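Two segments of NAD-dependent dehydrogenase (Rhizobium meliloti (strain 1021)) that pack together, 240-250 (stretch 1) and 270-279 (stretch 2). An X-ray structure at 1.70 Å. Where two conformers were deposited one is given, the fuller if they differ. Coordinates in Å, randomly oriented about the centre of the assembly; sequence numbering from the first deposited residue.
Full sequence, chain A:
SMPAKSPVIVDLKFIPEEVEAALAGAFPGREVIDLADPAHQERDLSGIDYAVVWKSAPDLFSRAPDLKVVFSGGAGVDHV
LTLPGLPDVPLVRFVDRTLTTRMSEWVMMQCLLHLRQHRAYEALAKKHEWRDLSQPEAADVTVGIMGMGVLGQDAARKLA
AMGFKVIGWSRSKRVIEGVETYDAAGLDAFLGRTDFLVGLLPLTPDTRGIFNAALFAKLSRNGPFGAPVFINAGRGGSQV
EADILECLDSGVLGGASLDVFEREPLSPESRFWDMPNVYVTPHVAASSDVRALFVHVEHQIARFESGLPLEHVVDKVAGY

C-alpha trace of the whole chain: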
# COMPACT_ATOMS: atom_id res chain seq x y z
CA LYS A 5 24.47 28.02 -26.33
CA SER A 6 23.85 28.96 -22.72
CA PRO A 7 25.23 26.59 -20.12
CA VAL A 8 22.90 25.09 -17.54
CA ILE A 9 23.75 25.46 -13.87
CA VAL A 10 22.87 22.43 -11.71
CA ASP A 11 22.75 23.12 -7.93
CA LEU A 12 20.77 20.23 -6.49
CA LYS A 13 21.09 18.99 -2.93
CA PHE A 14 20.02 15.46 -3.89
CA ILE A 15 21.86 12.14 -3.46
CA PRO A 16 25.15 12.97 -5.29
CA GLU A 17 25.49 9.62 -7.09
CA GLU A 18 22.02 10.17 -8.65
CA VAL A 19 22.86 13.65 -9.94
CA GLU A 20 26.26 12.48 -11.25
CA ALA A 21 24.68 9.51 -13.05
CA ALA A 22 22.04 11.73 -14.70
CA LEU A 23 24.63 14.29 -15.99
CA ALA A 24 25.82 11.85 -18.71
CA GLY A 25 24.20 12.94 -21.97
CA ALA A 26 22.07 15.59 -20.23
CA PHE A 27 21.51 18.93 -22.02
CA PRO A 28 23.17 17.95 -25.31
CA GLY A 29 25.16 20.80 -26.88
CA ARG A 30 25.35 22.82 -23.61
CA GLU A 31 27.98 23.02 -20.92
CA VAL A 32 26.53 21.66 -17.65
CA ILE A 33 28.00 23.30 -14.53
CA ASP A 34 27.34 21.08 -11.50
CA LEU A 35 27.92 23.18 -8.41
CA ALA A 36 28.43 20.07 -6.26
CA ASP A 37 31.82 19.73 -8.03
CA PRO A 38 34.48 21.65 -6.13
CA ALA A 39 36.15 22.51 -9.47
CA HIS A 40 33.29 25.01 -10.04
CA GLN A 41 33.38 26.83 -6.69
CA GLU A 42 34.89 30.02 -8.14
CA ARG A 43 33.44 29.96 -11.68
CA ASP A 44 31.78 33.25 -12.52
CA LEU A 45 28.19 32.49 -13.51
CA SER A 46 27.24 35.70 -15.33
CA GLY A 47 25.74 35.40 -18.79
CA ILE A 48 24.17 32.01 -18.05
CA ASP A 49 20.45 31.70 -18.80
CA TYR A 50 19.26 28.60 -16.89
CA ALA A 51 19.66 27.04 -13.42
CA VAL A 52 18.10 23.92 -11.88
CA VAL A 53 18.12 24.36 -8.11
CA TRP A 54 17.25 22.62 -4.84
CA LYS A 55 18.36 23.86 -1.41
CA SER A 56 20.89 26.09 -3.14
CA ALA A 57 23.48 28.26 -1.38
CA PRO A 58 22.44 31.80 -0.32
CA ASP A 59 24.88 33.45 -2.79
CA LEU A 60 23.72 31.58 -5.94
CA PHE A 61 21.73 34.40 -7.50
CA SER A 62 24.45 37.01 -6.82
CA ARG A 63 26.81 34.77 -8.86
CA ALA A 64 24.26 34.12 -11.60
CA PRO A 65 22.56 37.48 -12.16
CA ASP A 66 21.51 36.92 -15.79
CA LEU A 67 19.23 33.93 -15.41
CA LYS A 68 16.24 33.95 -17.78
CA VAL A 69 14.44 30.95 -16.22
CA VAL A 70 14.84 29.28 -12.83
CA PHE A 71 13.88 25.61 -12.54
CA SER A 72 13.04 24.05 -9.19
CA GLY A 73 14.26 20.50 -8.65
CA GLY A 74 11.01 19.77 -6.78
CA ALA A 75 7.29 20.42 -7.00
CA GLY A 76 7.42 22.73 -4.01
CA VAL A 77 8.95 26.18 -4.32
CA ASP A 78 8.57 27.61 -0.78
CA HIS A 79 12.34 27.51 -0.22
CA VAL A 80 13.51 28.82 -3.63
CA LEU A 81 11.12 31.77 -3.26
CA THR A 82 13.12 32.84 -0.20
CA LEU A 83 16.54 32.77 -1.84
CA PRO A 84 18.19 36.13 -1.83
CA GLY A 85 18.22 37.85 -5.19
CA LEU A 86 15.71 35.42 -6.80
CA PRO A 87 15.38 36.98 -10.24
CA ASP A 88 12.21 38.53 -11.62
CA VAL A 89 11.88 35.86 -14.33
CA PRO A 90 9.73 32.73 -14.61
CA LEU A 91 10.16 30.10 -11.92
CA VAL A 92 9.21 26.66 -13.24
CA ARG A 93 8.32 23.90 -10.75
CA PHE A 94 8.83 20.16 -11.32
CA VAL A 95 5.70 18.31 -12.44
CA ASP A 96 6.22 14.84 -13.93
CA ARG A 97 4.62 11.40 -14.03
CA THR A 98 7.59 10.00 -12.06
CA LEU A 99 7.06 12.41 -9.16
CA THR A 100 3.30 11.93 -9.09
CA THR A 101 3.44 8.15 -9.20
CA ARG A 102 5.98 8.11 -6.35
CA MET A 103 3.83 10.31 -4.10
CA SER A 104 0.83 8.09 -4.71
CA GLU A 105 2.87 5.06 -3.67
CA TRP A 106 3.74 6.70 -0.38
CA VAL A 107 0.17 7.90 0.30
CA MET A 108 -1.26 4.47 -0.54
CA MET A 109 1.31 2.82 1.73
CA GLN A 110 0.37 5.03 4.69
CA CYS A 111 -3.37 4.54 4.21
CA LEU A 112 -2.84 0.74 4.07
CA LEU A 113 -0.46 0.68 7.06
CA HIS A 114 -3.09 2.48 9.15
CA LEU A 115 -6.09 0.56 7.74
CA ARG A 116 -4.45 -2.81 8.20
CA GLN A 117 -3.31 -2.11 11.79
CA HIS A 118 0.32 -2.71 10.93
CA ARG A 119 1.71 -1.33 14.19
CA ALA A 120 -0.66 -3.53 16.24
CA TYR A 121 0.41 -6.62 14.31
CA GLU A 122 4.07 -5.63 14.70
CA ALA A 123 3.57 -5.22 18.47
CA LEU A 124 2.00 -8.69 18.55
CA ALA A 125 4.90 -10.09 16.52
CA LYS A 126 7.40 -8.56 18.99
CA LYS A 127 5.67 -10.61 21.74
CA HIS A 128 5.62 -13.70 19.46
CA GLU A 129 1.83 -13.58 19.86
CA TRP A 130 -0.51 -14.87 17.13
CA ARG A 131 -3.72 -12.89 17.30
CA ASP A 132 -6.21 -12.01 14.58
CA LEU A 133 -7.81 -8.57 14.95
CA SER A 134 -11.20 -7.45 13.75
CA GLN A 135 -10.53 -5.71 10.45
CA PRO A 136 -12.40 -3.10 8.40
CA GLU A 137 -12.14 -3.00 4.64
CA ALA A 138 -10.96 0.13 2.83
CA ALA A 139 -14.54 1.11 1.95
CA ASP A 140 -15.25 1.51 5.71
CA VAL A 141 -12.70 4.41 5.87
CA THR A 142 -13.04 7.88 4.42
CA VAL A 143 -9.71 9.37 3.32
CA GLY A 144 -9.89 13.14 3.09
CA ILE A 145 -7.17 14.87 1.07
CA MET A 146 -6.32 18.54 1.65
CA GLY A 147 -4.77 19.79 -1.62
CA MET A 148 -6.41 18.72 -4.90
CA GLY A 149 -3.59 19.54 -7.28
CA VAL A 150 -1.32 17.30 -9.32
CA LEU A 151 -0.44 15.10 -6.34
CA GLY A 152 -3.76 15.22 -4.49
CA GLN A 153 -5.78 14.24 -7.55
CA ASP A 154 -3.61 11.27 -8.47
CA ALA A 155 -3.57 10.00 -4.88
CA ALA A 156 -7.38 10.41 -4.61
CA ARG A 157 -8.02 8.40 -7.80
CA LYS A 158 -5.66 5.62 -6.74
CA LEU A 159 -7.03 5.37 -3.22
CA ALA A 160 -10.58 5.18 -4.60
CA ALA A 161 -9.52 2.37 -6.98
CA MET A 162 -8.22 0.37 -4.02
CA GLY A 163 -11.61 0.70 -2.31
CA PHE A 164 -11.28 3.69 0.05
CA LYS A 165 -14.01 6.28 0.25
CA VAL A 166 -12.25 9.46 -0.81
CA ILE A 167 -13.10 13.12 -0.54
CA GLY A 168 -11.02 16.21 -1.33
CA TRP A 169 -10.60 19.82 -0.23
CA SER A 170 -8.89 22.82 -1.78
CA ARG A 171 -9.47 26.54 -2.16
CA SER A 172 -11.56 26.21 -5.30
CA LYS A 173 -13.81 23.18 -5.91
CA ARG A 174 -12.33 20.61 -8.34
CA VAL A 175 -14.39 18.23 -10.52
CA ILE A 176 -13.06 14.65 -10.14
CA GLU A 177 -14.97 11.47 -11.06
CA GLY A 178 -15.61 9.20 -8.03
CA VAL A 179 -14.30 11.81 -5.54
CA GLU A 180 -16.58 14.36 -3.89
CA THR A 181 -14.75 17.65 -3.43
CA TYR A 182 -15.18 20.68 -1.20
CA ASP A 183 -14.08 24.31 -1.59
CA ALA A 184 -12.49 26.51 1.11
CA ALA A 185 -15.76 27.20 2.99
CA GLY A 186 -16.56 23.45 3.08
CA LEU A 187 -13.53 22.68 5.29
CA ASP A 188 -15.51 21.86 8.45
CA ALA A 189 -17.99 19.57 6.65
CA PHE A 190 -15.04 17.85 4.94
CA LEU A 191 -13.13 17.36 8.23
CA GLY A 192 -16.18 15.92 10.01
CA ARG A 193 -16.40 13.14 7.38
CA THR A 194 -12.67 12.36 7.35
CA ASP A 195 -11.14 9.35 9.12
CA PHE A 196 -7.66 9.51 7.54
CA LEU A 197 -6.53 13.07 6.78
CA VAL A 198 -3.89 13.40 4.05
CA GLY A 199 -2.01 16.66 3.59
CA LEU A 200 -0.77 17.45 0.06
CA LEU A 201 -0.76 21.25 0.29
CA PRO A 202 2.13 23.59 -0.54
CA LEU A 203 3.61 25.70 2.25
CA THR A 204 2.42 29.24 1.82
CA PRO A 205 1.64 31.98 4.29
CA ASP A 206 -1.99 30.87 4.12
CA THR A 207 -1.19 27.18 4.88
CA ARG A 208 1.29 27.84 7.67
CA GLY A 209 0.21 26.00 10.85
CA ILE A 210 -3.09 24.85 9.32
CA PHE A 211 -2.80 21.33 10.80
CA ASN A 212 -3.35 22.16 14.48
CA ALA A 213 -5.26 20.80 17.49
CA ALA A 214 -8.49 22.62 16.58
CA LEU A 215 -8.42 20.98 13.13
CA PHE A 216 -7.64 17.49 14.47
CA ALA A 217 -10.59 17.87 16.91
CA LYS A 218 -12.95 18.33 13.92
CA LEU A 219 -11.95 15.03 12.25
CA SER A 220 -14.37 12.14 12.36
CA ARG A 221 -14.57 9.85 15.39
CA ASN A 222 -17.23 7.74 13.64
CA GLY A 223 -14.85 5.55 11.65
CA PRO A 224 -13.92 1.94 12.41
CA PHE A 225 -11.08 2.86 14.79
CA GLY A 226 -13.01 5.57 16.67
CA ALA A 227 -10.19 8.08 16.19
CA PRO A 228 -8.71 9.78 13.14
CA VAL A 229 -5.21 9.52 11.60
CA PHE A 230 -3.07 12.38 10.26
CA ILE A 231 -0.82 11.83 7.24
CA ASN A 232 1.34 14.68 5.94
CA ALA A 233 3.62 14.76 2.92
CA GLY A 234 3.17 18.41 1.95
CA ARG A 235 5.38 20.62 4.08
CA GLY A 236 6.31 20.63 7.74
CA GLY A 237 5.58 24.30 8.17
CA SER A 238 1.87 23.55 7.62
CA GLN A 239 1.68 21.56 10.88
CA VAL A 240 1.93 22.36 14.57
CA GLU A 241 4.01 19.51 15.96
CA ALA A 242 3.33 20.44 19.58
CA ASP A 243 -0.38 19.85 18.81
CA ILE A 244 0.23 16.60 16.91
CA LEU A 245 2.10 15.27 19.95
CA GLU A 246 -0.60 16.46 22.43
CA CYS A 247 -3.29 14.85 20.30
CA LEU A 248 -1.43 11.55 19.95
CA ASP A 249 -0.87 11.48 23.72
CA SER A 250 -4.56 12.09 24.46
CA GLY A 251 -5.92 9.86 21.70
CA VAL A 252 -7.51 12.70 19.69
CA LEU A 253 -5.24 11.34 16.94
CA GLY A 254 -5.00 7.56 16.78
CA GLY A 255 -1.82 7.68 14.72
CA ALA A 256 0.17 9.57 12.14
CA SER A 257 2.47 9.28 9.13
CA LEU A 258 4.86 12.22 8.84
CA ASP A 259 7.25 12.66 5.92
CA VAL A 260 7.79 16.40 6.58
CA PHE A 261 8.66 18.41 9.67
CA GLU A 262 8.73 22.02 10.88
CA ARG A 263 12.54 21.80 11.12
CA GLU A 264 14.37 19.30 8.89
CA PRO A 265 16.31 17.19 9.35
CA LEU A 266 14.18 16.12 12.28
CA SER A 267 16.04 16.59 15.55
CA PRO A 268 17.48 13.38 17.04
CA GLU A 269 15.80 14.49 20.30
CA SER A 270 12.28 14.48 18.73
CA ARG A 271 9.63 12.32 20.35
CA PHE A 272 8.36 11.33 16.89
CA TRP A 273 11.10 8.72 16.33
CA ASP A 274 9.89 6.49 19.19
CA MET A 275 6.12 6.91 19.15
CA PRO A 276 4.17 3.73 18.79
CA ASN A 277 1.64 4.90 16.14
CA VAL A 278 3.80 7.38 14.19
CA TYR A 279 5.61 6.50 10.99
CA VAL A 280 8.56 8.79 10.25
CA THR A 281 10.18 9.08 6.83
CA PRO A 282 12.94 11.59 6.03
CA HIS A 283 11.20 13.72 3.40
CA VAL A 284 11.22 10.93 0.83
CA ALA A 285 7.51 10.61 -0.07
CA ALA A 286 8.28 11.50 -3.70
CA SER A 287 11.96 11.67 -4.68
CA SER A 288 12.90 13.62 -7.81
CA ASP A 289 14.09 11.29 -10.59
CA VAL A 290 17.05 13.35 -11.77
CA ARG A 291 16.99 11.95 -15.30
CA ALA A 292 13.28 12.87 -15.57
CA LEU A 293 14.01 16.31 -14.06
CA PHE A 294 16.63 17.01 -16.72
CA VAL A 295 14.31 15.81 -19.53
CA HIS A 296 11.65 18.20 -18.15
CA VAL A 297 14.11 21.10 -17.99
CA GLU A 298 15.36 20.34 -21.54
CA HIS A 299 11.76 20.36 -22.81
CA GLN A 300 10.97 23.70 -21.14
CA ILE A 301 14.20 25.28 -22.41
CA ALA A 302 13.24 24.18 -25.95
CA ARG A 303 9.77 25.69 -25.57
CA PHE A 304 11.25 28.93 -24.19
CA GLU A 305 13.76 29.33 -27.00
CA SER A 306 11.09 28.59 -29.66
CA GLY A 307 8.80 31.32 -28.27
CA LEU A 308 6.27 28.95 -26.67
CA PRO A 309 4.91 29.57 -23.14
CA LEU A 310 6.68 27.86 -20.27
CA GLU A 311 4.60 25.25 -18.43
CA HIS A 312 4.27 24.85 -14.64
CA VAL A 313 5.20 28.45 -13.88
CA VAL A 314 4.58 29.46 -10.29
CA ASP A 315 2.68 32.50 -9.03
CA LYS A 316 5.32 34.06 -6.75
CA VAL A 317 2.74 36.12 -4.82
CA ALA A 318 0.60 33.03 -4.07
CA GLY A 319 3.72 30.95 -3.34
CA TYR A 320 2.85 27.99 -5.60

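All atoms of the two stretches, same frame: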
# COMPACT_ATOMS: atom_id res chain seq x y z
N VAL A 240 1.50 21.94 13.23
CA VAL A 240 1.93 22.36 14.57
C VAL A 240 2.28 21.09 15.33
O VAL A 240 1.40 20.40 15.85
CB VAL A 240 0.84 23.18 15.30
CG1 VAL A 240 1.36 23.70 16.63
CG2 VAL A 240 0.38 24.34 14.43
N GLU A 241 3.57 20.77 15.36
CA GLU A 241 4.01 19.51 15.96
C GLU A 241 3.70 19.39 17.44
O GLU A 241 3.41 18.30 17.91
CB GLU A 241 5.50 19.27 15.69
CG GLU A 241 5.68 18.87 14.23
CD GLU A 241 7.10 18.92 13.72
OE1 GLU A 241 8.05 19.01 14.51
OE2 GLU A 241 7.25 18.86 12.49
N ALA A 242 3.73 20.49 18.18
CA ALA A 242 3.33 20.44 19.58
C ALA A 242 1.90 19.88 19.72
O ALA A 242 1.60 19.13 20.65
CB ALA A 242 3.43 21.82 20.22
N ASP A 243 1.02 20.28 18.80
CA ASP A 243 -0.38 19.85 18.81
C ASP A 243 -0.53 18.40 18.35
O ASP A 243 -1.33 17.66 18.90
CB ASP A 243 -1.23 20.73 17.90
CG ASP A 243 -1.40 22.14 18.41
OD1 ASP A 243 -0.89 22.51 19.48
OD2 ASP A 243 -2.12 22.90 17.72
N ILE A 244 0.24 18.00 17.35
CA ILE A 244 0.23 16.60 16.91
C ILE A 244 0.58 15.70 18.10
O ILE A 244 -0.11 14.72 18.39
CB ILE A 244 1.22 16.34 15.74
CG1 ILE A 244 0.81 17.09 14.46
CG2 ILE A 244 1.27 14.85 15.44
CD1 ILE A 244 1.87 17.03 13.36
N LEU A 245 1.66 16.06 18.79
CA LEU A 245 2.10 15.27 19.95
C LEU A 245 1.04 15.22 21.08
O LEU A 245 0.78 14.14 21.62
CB LEU A 245 3.43 15.78 20.49
CG LEU A 245 4.63 15.54 19.56
CD1 LEU A 245 5.81 16.41 19.95
CD2 LEU A 245 5.01 14.08 19.59
N GLU A 246 0.48 16.38 21.43
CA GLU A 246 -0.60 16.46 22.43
C GLU A 246 -1.77 15.57 22.06
O GLU A 246 -2.31 14.85 22.90
CB GLU A 246 -1.13 17.89 22.57
CG GLU A 246 -0.26 18.80 23.40
CD GLU A 246 -1.05 19.93 24.03
OE1 GLU A 246 -0.78 20.24 25.20
OE2 GLU A 246 -1.95 20.48 23.34
N CYS A 247 -2.15 15.61 20.78
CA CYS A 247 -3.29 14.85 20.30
C CYS A 247 -3.02 13.36 20.21
O CYS A 247 -3.93 12.57 20.43
CB CYS A 247 -3.76 15.38 18.96
SG CYS A 247 -4.56 16.99 19.09
N LEU A 248 -1.79 12.96 19.87
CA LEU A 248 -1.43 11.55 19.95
C LEU A 248 -1.44 11.04 21.38
O LEU A 248 -1.93 9.93 21.67
CB LEU A 248 -0.05 11.32 19.30
CG LEU A 248 -0.01 11.48 17.78
CD1 LEU A 248 1.42 11.68 17.30
CD2 LEU A 248 -0.68 10.29 17.08
N ASP A 249 -0.90 11.86 22.29
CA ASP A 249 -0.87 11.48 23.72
C ASP A 249 -2.28 11.28 24.30
O ASP A 249 -2.51 10.37 25.08
CB ASP A 249 -0.10 12.53 24.52
CG ASP A 249 1.40 12.43 24.33
OD1 ASP A 249 1.91 11.44 23.77
OD2 ASP A 249 2.08 13.36 24.76
N SER A 250 -3.21 12.12 23.91
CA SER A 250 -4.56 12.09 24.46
C SER A 250 -5.46 11.11 23.73
O SER A 250 -6.49 10.75 24.26
CB SER A 250 -5.18 13.48 24.38
OG SER A 250 -5.47 13.81 23.04
N SER A 270 13.74 14.45 18.94
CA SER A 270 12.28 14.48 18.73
C SER A 270 11.61 13.25 19.31
O SER A 270 12.11 12.14 19.18
CB SER A 270 11.92 14.58 17.24
OG SER A 270 10.51 14.58 17.04
N ARG A 271 10.46 13.44 19.94
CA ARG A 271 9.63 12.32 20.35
C ARG A 271 9.11 11.47 19.19
O ARG A 271 8.76 10.32 19.41
CB ARG A 271 8.45 12.82 21.18
CG ARG A 271 8.86 13.34 22.56
CD ARG A 271 7.62 13.70 23.36
NE ARG A 271 6.78 12.51 23.54
CZ ARG A 271 5.46 12.51 23.73
NH1 ARG A 271 4.77 13.63 23.76
NH2 ARG A 271 4.83 11.35 23.90
N PHE A 272 9.03 12.03 17.99
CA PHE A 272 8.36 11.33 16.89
C PHE A 272 9.04 10.01 16.54
O PHE A 272 8.38 9.08 16.13
CB PHE A 272 8.24 12.18 15.64
CG PHE A 272 7.24 13.30 15.74
CD1 PHE A 272 5.90 13.03 16.01
CD2 PHE A 272 7.62 14.59 15.50
CE1 PHE A 272 4.99 14.04 16.06
CE2 PHE A 272 6.71 15.63 15.57
CZ PHE A 272 5.39 15.35 15.87
N TRP A 273 10.37 9.93 16.70
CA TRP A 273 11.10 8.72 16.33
C TRP A 273 10.61 7.48 17.06
O TRP A 273 10.66 6.38 16.50
CB TRP A 273 12.59 8.88 16.60
CG TRP A 273 13.30 10.00 15.86
CD1 TRP A 273 13.80 11.15 16.39
CD2 TRP A 273 13.66 10.03 14.47
NE1 TRP A 273 14.43 11.90 15.44
CE2 TRP A 273 14.36 11.24 14.24
CE3 TRP A 273 13.45 9.16 13.40
CZ2 TRP A 273 14.86 11.59 13.00
CZ3 TRP A 273 13.96 9.51 12.15
CH2 TRP A 273 14.65 10.70 11.96
N ASP A 274 10.21 7.63 18.32
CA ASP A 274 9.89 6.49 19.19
C ASP A 274 8.40 6.30 19.46
O ASP A 274 8.05 5.46 20.29
CB ASP A 274 10.56 6.67 20.56
CG ASP A 274 12.08 6.60 20.50
OD1 ASP A 274 12.64 5.90 19.64
OD2 ASP A 274 12.71 7.22 21.38
N MET A 275 7.51 7.03 18.78
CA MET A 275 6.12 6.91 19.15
C MET A 275 5.46 5.74 18.49
O MET A 275 5.69 5.48 17.32
CB MET A 275 5.42 8.18 18.88
CG MET A 275 5.76 9.11 20.00
SD MET A 275 5.23 10.70 19.51
CE MET A 275 3.52 10.58 20.04
N PRO A 276 4.62 5.02 19.27
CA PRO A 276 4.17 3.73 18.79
C PRO A 276 3.24 3.75 17.56
O PRO A 276 3.20 2.77 16.82
CB PRO A 276 3.48 3.12 20.02
CG PRO A 276 3.03 4.29 20.83
CD PRO A 276 4.07 5.36 20.60
N ASN A 277 2.52 4.85 17.32
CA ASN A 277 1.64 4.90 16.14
C ASN A 277 2.00 6.05 15.20
O ASN A 277 1.12 6.55 14.50
CB ASN A 277 0.17 4.95 16.56
CG ASN A 277 -0.28 3.70 17.29
OD1 ASN A 277 -0.18 2.59 16.75
ND2 ASN A 277 -0.79 3.86 18.52
N VAL A 278 3.28 6.41 15.15
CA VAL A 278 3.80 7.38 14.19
C VAL A 278 4.82 6.73 13.29
O VAL A 278 5.77 6.09 13.77
CB VAL A 278 4.47 8.61 14.86
CG1 VAL A 278 4.93 9.58 13.79
CG2 VAL A 278 3.47 9.30 15.78
N TYR A 279 4.63 6.90 11.98
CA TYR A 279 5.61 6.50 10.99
C TYR A 279 6.39 7.70 10.51
O TYR A 279 5.81 8.64 9.99
CB TYR A 279 4.95 5.89 9.77
CG TYR A 279 4.21 4.62 10.05
CD1 TYR A 279 4.89 3.44 10.26
CD2 TYR A 279 2.84 4.61 10.16
CE1 TYR A 279 4.21 2.25 10.49
CE2 TYR A 279 2.13 3.44 10.43
CZ TYR A 279 2.82 2.25 10.60
OH TYR A 279 2.14 1.10 10.83

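The polar part of this contact is a single residue pair, and its geometry is unambiguous. Asp249, in the last turn of the helix within stretch 1, receives two hydrogen bonds from Arg271: NH1 of Arg271 donates to OD2 of Asp249 at 2.9 Å with an N-H...acceptor angle of 160°, and NH2 of Arg271 donates to OD1 of Asp249, also at 2.9 Å, at 163°. Two short, nearly straight bonds of equal length define a bidentate salt bridge, in which both carboxylate oxygens are satisfied by one guanidinium. The carboxylate lies at the guanidinium edge, near its plane, where the N-H groups point. Asp249 reaches this position although its CA-to-CB bond runs sideways to stretch 2; Arg271 extends from a CA-to-CB bond directed toward the helix, with chi1 m, chi2 t and chi3 p. Both residues are exposed, so the pair closes one border of the contact at the surface.

Leu245 links this pair to the apolar centre. Its CD2 lies over one face of the Arg271 guanidinium, leaving the edge free for Asp249, and also approaches CE1 of Phe272 at 3.5 Å and SD of Met275 at 3.4 Å. Leu248, one turn along, places CD1 3.6 Å from CE of Met275 and 3.5 Å from CG2 of Val278. The two leucines share the m,t rotamer and both point toward stretch 2, so their branched ends fill neighbouring positions. Phe272 has the largest covered area, 90 of the 430 Å² buried in total. Its ring is met near its plane by CG2 of Ile244, 3.9 Å from CE1 of Phe272, and by the aliphatic CG of Glu241, 3.7 Å from CE2 of Phe272. Glu241 thus contributes methylene carbon here, while its OE2 is hydrogen-bonded to a residue just outside the stretch.

The backbone donors beneath these side chains are largely satisfied locally. In the helix, Leu245 N donates to Glu241 O at 3.0 Å, Leu248 N to Ile244 O at 2.8 Å, and Asp249 N to Leu245 O at 2.9 Å; this repeat brings Glu241, Ile244, Leu245 and Leu248 to the side facing stretch 2, with Asp249 sideways at its edge but its carboxylate reaching across. In stretch 2, Phe272 N donates to the side-chain OG of Ser270 at 3.1 Å and 165°, and Asp274 N to Arg271 O at 3.2 Å. Weak bonds follow, from Met275 N to Phe272 O at 3.5 Å and from Val278 N to Met275 O at 3.4 Å. Across the interface, therefore, hydrogen bonding is confined to the Asp249–Arg271 pair, and the remaining contacts are van der Waals packing, most of it between apolar side chains.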